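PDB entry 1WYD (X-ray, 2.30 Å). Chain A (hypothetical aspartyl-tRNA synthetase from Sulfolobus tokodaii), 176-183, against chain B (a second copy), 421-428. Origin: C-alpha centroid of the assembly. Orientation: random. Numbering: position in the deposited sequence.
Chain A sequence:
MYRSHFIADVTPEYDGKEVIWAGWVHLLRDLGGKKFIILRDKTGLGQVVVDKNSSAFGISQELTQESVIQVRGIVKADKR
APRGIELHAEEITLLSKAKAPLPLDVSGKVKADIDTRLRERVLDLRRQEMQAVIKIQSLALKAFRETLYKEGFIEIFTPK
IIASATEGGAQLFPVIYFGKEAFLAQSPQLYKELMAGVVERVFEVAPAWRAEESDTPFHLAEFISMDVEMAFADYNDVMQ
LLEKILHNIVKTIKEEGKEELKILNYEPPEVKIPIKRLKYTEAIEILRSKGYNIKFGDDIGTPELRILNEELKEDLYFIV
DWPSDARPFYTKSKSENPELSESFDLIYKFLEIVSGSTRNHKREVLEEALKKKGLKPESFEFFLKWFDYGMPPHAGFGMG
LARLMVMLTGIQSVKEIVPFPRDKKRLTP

Chain A (176-183) IYFGKEAF
Chain B, residues 421-428: PRDKKRLT

Chain A contributes a β-hairpin: strand 176–177 ends in a type I' turn from Tyr177(A) to Lys180(A), and strand 180–183 returns from it. Tyr177(A) N donates a hydrogen bond to Lys180(A) O (2.8 Å), and Lys180(A) N donates one to Tyr177(A) O (3.0 Å). The left-handed corner is formed by Phe178(A) (φ/ψ 46/57) and Gly179(A) (87/−13), where a CB would jam against the preceding carbonyl. Chain B has no regular secondary structure, but folds into a type I turn from Asp423(B) to Arg426(B), through Lys424(B) (−60/−23) and Lys425(B) (−119/8). Its ends are likewise paired, Asp423(B) N to Arg426(B) O and Arg426(B) N to Asp423(B) O, both 3.0 Å. The turns meet with Phe178(A) CA 6.0 Å from Lys424(B) CA; farther along, Ala182(A) CA lies 8.6 Å from Leu427(B) CA.

Tyr177(A), buried and directed toward chain B (χ1 −175°, t; χ2 77°), brings its hydroxyl to the paired ends of the chain B turn. OH lies 3.0 Å from Arg426(B) O, at the ring edge, and 2.9 Å from Asp423(B) O; which carbonyl receives the proton is open. Phe178(A) (m, χ2 −78°) lays one ring face against the turn: Lys424(B) CA sits 3.6 Å from the ring centroid, 11° off the normal, a CH-π contact. The lysine's χ1 of 98° lies between wells, and its end leads away.

Leu427(B) (χ1 t, χ2 p) points toward the hairpin, placing CD1 3.9 Å from Tyr177(A) CE2 and 4.3 Å from Ala182(A) CB, a small apolar patch in which the alanine methyl meets the end of the leucine. Asp423(B) (p) points away and braces its own turn: OD1 accepts Lys425(B) N at 3.0 Å, while OD2 forms a salt bridge with Arg426(B) NE at 3.1 Å. Together the stretches bury 334 Å².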

# COMPACT_ATOMS: atom_id res chain seq x y z
N ILE A 176 13.94 -18.59 3.99
CA ILE A 176 14.97 -19.32 3.25
C ILE A 176 15.02 -18.75 1.86
O ILE A 176 14.17 -19.00 1.03
CB ILE A 176 14.77 -20.90 3.24
CG1 ILE A 176 14.47 -21.43 4.64
CG2 ILE A 176 16.01 -21.63 2.66
CD1 ILE A 176 15.35 -20.79 5.69
N TYR A 177 16.09 -18.02 1.63
CA TYR A 177 16.20 -17.11 0.54
C TYR A 177 17.44 -17.51 -0.26
O TYR A 177 18.54 -17.07 0.06
CB TYR A 177 16.31 -15.66 1.11
CG TYR A 177 16.32 -14.60 0.02
CD1 TYR A 177 15.13 -14.21 -0.62
CD2 TYR A 177 17.51 -13.99 -0.37
CE1 TYR A 177 15.13 -13.22 -1.67
CE2 TYR A 177 17.53 -13.04 -1.40
CZ TYR A 177 16.33 -12.66 -2.04
OH TYR A 177 16.38 -11.72 -3.04
N PHE A 178 17.24 -18.32 -1.30
CA PHE A 178 18.32 -18.78 -2.19
C PHE A 178 19.54 -19.26 -1.39
O PHE A 178 20.66 -18.74 -1.56
CB PHE A 178 18.75 -17.70 -3.20
CG PHE A 178 17.61 -17.18 -4.07
CD1 PHE A 178 17.14 -17.93 -5.15
CD2 PHE A 178 17.00 -15.94 -3.79
CE1 PHE A 178 16.06 -17.47 -5.97
CE2 PHE A 178 15.92 -15.42 -4.62
CZ PHE A 178 15.47 -16.21 -5.72
N GLY A 179 19.31 -20.22 -0.51
CA GLY A 179 20.42 -20.81 0.20
C GLY A 179 20.83 -20.09 1.45
O GLY A 179 21.59 -20.65 2.25
N LYS A 180 20.35 -18.86 1.65
CA LYS A 180 20.66 -18.17 2.90
C LYS A 180 19.45 -17.96 3.81
O LYS A 180 18.30 -17.97 3.37
CB LYS A 180 21.36 -16.84 2.64
CG LYS A 180 22.66 -16.98 1.88
CD LYS A 180 22.99 -15.68 1.14
CE LYS A 180 23.81 -16.00 -0.13
NZ LYS A 180 24.43 -14.80 -0.74
N GLU A 181 19.75 -17.78 5.09
CA GLU A 181 18.76 -17.48 6.10
C GLU A 181 18.65 -15.95 6.13
O GLU A 181 19.55 -15.29 6.63
CB GLU A 181 19.15 -18.03 7.48
CG GLU A 181 17.97 -18.07 8.42
CD GLU A 181 18.30 -18.00 9.90
OE1 GLU A 181 17.38 -18.27 10.71
OE2 GLU A 181 19.45 -17.67 10.25
N ALA A 182 17.58 -15.41 5.56
CA ALA A 182 17.32 -14.00 5.66
C ALA A 182 16.09 -13.82 6.56
O ALA A 182 15.59 -14.79 7.12
CB ALA A 182 17.08 -13.40 4.26
N PHE A 183 15.60 -12.60 6.68
CA PHE A 183 14.51 -12.32 7.60
C PHE A 183 13.47 -11.41 6.99
O PHE A 183 13.76 -10.71 6.04
CB PHE A 183 15.05 -11.77 8.92
CG PHE A 183 16.19 -12.58 9.49
CD1 PHE A 183 17.51 -12.29 9.15
CD2 PHE A 183 15.93 -13.69 10.32
CE1 PHE A 183 18.57 -13.08 9.68
CE2 PHE A 183 16.95 -14.47 10.83
CZ PHE A 183 18.28 -14.18 10.51
N PRO B 421 16.36 -3.62 -5.13
CA PRO B 421 15.94 -4.86 -5.78
C PRO B 421 16.31 -6.11 -4.98
O PRO B 421 17.30 -6.11 -4.26
CB PRO B 421 16.71 -4.87 -7.10
CG PRO B 421 17.64 -3.65 -7.07
CD PRO B 421 17.48 -2.95 -5.80
N ARG B 422 15.48 -7.15 -5.10
CA ARG B 422 15.75 -8.45 -4.55
C ARG B 422 15.71 -9.45 -5.69
O ARG B 422 14.75 -9.43 -6.50
CB ARG B 422 14.68 -8.82 -3.52
CG ARG B 422 14.77 -8.07 -2.17
CD ARG B 422 15.93 -8.50 -1.29
NE ARG B 422 16.08 -7.62 -0.12
CZ ARG B 422 16.83 -6.53 -0.10
NH1 ARG B 422 17.48 -6.15 -1.19
NH2 ARG B 422 16.95 -5.80 1.01
N ASP B 423 16.77 -10.26 -5.78
CA ASP B 423 16.78 -11.52 -6.57
C ASP B 423 17.84 -12.53 -6.07
O ASP B 423 18.41 -12.36 -4.98
CB ASP B 423 16.94 -11.26 -8.06
CG ASP B 423 18.25 -10.59 -8.41
OD1 ASP B 423 19.26 -10.82 -7.69
OD2 ASP B 423 18.36 -9.79 -9.37
N LYS B 424 18.12 -13.55 -6.89
CA LYS B 424 18.98 -14.66 -6.49
C LYS B 424 20.40 -14.26 -6.11
O LYS B 424 21.04 -14.96 -5.32
CB LYS B 424 18.94 -15.83 -7.49
CG LYS B 424 20.05 -15.91 -8.51
CD LYS B 424 19.83 -17.08 -9.49
CE LYS B 424 20.61 -16.91 -10.84
NZ LYS B 424 20.02 -15.88 -11.77
N LYS B 425 20.87 -13.11 -6.59
CA LYS B 425 22.22 -12.65 -6.28
C LYS B 425 22.24 -11.34 -5.54
O LYS B 425 23.30 -10.73 -5.36
CB LYS B 425 23.03 -12.52 -7.56
N ARG B 426 21.05 -10.89 -5.13
CA ARG B 426 20.87 -9.54 -4.61
C ARG B 426 19.91 -9.54 -3.42
O ARG B 426 18.73 -9.89 -3.54
CB ARG B 426 20.44 -8.57 -5.72
CG ARG B 426 21.65 -8.08 -6.54
CD ARG B 426 21.33 -7.25 -7.80
NE ARG B 426 20.97 -8.17 -8.85
CZ ARG B 426 21.72 -8.48 -9.90
NH1 ARG B 426 22.90 -7.91 -10.10
NH2 ARG B 426 21.26 -9.36 -10.77
N LEU B 427 20.47 -9.18 -2.27
CA LEU B 427 19.78 -9.22 -1.02
C LEU B 427 20.17 -7.98 -0.27
O LEU B 427 19.47 -7.58 0.63
CB LEU B 427 20.20 -10.46 -0.22
CG LEU B 427 19.80 -10.53 1.26
CD1 LEU B 427 18.26 -10.46 1.37
CD2 LEU B 427 20.39 -11.78 1.97
N THR B 428 21.30 -7.37 -0.60
CA THR B 428 21.67 -6.12 0.08
C THR B 428 22.31 -5.10 -0.88
O THR B 428 23.08 -5.50 -1.74
CB THR B 428 22.58 -6.37 1.32
OG1 THR B 428 23.92 -6.54 0.90
CG2 THR B 428 22.28 -7.70 1.94